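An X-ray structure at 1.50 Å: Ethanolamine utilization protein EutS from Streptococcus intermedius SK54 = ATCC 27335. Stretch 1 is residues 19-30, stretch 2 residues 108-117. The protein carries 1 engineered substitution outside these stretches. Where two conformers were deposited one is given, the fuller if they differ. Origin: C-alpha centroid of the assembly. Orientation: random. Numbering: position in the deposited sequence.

Stretch 1, residues 19-30: GKQITLAHVIAA
Stretch 2, residues 108-117: GFSTVPLTKS

Residues 109-117 run parallel to residues 20-29 of the same chain, the two directions 20° apart, in two paired segments interrupted around Val 112 and Pro 113. Gly 108 leaves the preceding helix with phi 72°, psi 22°, a conformation glycine adopts easily. Phe 109 (chi1 -82°, chi2 35°) then points toward Lys 20, whose CB lies 3.5 Å from the ring centroid, almost on the ring normal: a CH-pi contact, while the m, t, m, t lysine chain leads its amine away.

Ser 110 pairs with Gln 21 (CA-CA 4.6 Å). Ser 110 N donates to Lys 20 O (3.2 Å), and Ser 110 O accepts from Ile 22 N (2.9 Å). Water 1 donates to Lys 20 O (2.8 Å) and Ser 110 OG (3.0 Å). Thr 111, beta-branched and suited to its extended -138/144, pairs with Ile 22 (CA-CA 4.8 Å), their side chains sharing the face opposite Gln 21 and Ser 110. Val 112 N reaches Ile 22 O (3.2 Å); the m side chain of Val 112 points toward stretch 1, bringing Val 112 CG2 within 3.6 Å of Leu 24 N.

At the interruption the CA atoms of Thr 23 and Val 112 separate to 5.8 Å. Pro 113, lacking an N-H, points away. Water 2 fills in, accepting from Ala 25 N (3.0 Å), donating to Pro 113 O (2.9 Å) and bonding Thr 115 OG1 (2.8 Å). Leu 114 (t, t) sets CD2 4.2 Å from Val 27 CG1, an apolar contact.

Pairing resumes at Thr 115, opposite His 26: Thr 115 N donates to Ala 25 O (3.0 Å), and Val 27 N to Thr 115 O (2.9 Å). The p rotamer of Thr 115 brings OG1 to His 26 ND1 (2.7 Å); imidazole, at chi1 t and chi2 92°, can use both nitrogens, and His 26 NE2 donates to the small hydroxyl of Ser 117, OG (2.8 Å; serine chi1 p). Lys 116, extended, packs its aliphatic CG on Val 27 CG1 (3.6 Å), its NZ bonded elsewhere in the structure. Ser 117 N donates to Val 27 O (2.9 Å), and Ser 117 O, of the terminal carboxylate, accepts from Ala 29 N (2.9 Å).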

# COMPACT_ATOMS: atom_id res chain seq x y z
N GLY C 19 0.57 6.59 -12.29
CA GLY C 19 0.75 7.73 -13.20
C GLY C 19 2.21 8.00 -13.48
O GLY C 19 3.07 7.20 -13.09
N LYS C 20 2.45 9.10 -14.18
CA LYS C 20 3.78 9.48 -14.69
C LYS C 20 3.98 10.91 -14.27
O LYS C 20 3.54 11.81 -14.98
CB LYS C 20 3.87 9.22 -16.18
CG LYS C 20 3.81 7.75 -16.54
CD LYS C 20 3.61 7.51 -18.03
CE LYS C 20 2.22 7.94 -18.46
NZ LYS C 20 1.72 7.22 -19.66
N GLN C 21 4.64 11.12 -13.13
CA GLN C 21 4.64 12.47 -12.52
C GLN C 21 5.85 12.62 -11.61
O GLN C 21 6.18 11.68 -10.87
CB GLN C 21 3.34 12.62 -11.71
CG GLN C 21 3.21 13.92 -10.95
CD GLN C 21 1.77 14.13 -10.53
OE1 GLN C 21 0.87 14.19 -11.35
NE2 GLN C 21 1.58 14.27 -9.23
N ILE C 22 6.42 13.82 -11.59
CA ILE C 22 7.26 14.30 -10.46
C ILE C 22 6.40 15.24 -9.63
O ILE C 22 5.91 16.26 -10.16
CB ILE C 22 8.54 14.99 -10.96
CG1 ILE C 22 9.41 13.98 -11.71
CG2 ILE C 22 9.25 15.64 -9.77
CD1 ILE C 22 10.76 14.50 -12.16
N THR C 23 6.21 14.89 -8.35
CA THR C 23 5.31 15.64 -7.45
C THR C 23 6.12 16.56 -6.53
O THR C 23 5.53 17.43 -5.86
CB THR C 23 4.41 14.68 -6.65
OG1 THR C 23 3.87 13.70 -7.55
CG2 THR C 23 3.29 15.43 -5.98
N LEU C 24 7.42 16.38 -6.47
CA LEU C 24 8.28 17.20 -5.60
C LEU C 24 9.66 17.25 -6.23
O LEU C 24 10.21 16.20 -6.57
CB LEU C 24 8.36 16.59 -4.19
CG LEU C 24 9.16 17.42 -3.19
CD1 LEU C 24 8.40 18.68 -2.83
CD2 LEU C 24 9.46 16.60 -1.96
N ALA C 25 10.23 18.45 -6.35
CA ALA C 25 11.63 18.65 -6.76
C ALA C 25 12.12 19.87 -5.99
O ALA C 25 11.81 21.02 -6.37
CB ALA C 25 11.72 18.82 -8.25
N HIS C 26 12.74 19.62 -4.86
CA HIS C 26 12.83 20.60 -3.77
C HIS C 26 14.26 20.70 -3.26
O HIS C 26 14.91 19.65 -3.05
CB HIS C 26 11.89 20.21 -2.63
CG HIS C 26 11.77 21.26 -1.58
ND1 HIS C 26 10.82 22.24 -1.60
CD2 HIS C 26 12.53 21.47 -0.46
CE1 HIS C 26 10.98 23.02 -0.54
NE2 HIS C 26 12.03 22.57 0.19
N VAL C 27 14.69 21.92 -2.99
CA VAL C 27 15.98 22.14 -2.29
C VAL C 27 15.73 22.76 -0.92
O VAL C 27 15.04 23.78 -0.82
CB VAL C 27 16.96 22.99 -3.12
CG1 VAL C 27 16.38 24.30 -3.64
CG2 VAL C 27 18.24 23.26 -2.35
N ILE C 28 16.30 22.13 0.09
CA ILE C 28 16.47 22.74 1.43
C ILE C 28 17.85 23.37 1.42
O ILE C 28 18.84 22.64 1.36
CB ILE C 28 16.29 21.72 2.57
CG1 ILE C 28 15.00 20.91 2.41
CG2 ILE C 28 16.37 22.46 3.90
CD1 ILE C 28 14.81 19.85 3.47
N ALA C 29 17.92 24.71 1.44
CA ALA C 29 19.20 25.40 1.14
C ALA C 29 20.17 25.19 2.29
O ALA C 29 21.37 25.01 2.04
CB ALA C 29 18.95 26.87 0.94
N ALA C 30 19.67 25.25 3.52
CA ALA C 30 20.51 25.23 4.74
C ALA C 30 19.81 24.38 5.78
O ALA C 30 19.23 24.90 6.74
CB ALA C 30 20.72 26.65 5.21
N GLY C 108 7.77 13.48 -21.18
CA GLY C 108 6.39 14.01 -21.24
C GLY C 108 5.61 13.78 -19.95
O GLY C 108 4.37 13.88 -19.96
N PHE C 109 6.31 13.60 -18.83
CA PHE C 109 5.68 13.44 -17.51
C PHE C 109 5.12 14.78 -17.02
O PHE C 109 5.64 15.84 -17.41
CB PHE C 109 6.71 12.93 -16.52
CG PHE C 109 6.95 11.44 -16.55
CD1 PHE C 109 6.90 10.69 -17.73
CD2 PHE C 109 7.25 10.79 -15.36
CE1 PHE C 109 7.14 9.32 -17.71
CE2 PHE C 109 7.55 9.44 -15.36
CZ PHE C 109 7.47 8.71 -16.53
N SER C 110 4.10 14.72 -16.17
CA SER C 110 3.65 15.91 -15.41
C SER C 110 4.74 16.26 -14.39
O SER C 110 5.31 15.34 -13.79
CB SER C 110 2.31 15.68 -14.77
OG SER C 110 1.36 15.29 -15.74
N THR C 111 5.06 17.54 -14.27
CA THR C 111 6.13 17.96 -13.34
C THR C 111 5.68 19.21 -12.61
O THR C 111 5.14 20.15 -13.22
CB THR C 111 7.47 18.21 -14.05
OG1 THR C 111 7.30 19.22 -15.04
CG2 THR C 111 7.99 16.98 -14.75
N VAL C 112 6.08 19.27 -11.36
CA VAL C 112 5.94 20.47 -10.52
C VAL C 112 7.11 21.42 -10.78
O VAL C 112 8.16 21.02 -11.28
CB VAL C 112 5.89 20.07 -9.04
CG1 VAL C 112 4.60 19.34 -8.74
CG2 VAL C 112 7.13 19.27 -8.63
N PRO C 113 7.00 22.68 -10.33
CA PRO C 113 8.15 23.56 -10.33
C PRO C 113 9.19 23.13 -9.30
O PRO C 113 8.92 22.37 -8.37
CB PRO C 113 7.59 24.93 -9.95
CG PRO C 113 6.12 24.79 -9.97
CD PRO C 113 5.80 23.32 -9.78
N LEU C 114 10.36 23.71 -9.45
CA LEU C 114 11.42 23.65 -8.44
C LEU C 114 11.02 24.50 -7.24
O LEU C 114 10.67 25.68 -7.39
CB LEU C 114 12.71 24.14 -9.07
CG LEU C 114 13.98 23.79 -8.31
CD1 LEU C 114 15.15 23.74 -9.29
CD2 LEU C 114 14.22 24.80 -7.25
N THR C 115 11.03 23.92 -6.05
CA THR C 115 10.67 24.66 -4.84
C THR C 115 11.85 24.69 -3.87
O THR C 115 12.77 23.83 -3.94
CB THR C 115 9.41 24.07 -4.20
OG1 THR C 115 9.56 22.66 -3.99
CG2 THR C 115 8.21 24.30 -5.10
N LYS C 116 11.86 25.72 -3.02
CA LYS C 116 13.02 26.05 -2.16
C LYS C 116 12.54 26.33 -0.73
O LYS C 116 11.57 27.08 -0.54
CB LYS C 116 13.76 27.27 -2.70
CG LYS C 116 14.22 27.15 -4.13
CD LYS C 116 15.15 28.28 -4.54
CE LYS C 116 15.49 28.22 -6.01
NZ LYS C 116 16.56 29.20 -6.35
N SER C 117 13.26 25.79 0.24
CA SER C 117 13.10 26.17 1.67
C SER C 117 14.48 26.30 2.32
O SER C 117 15.49 26.23 1.64
CB SER C 117 12.22 25.20 2.37
OG SER C 117 12.80 23.89 2.48
OXT SER C 117 14.49 26.51 3.54
O HOH W 1 1.48 12.44 -16.78
O HOH W 2 8.65 20.91 -5.92
O HOH W 3 17.06 26.34 4.40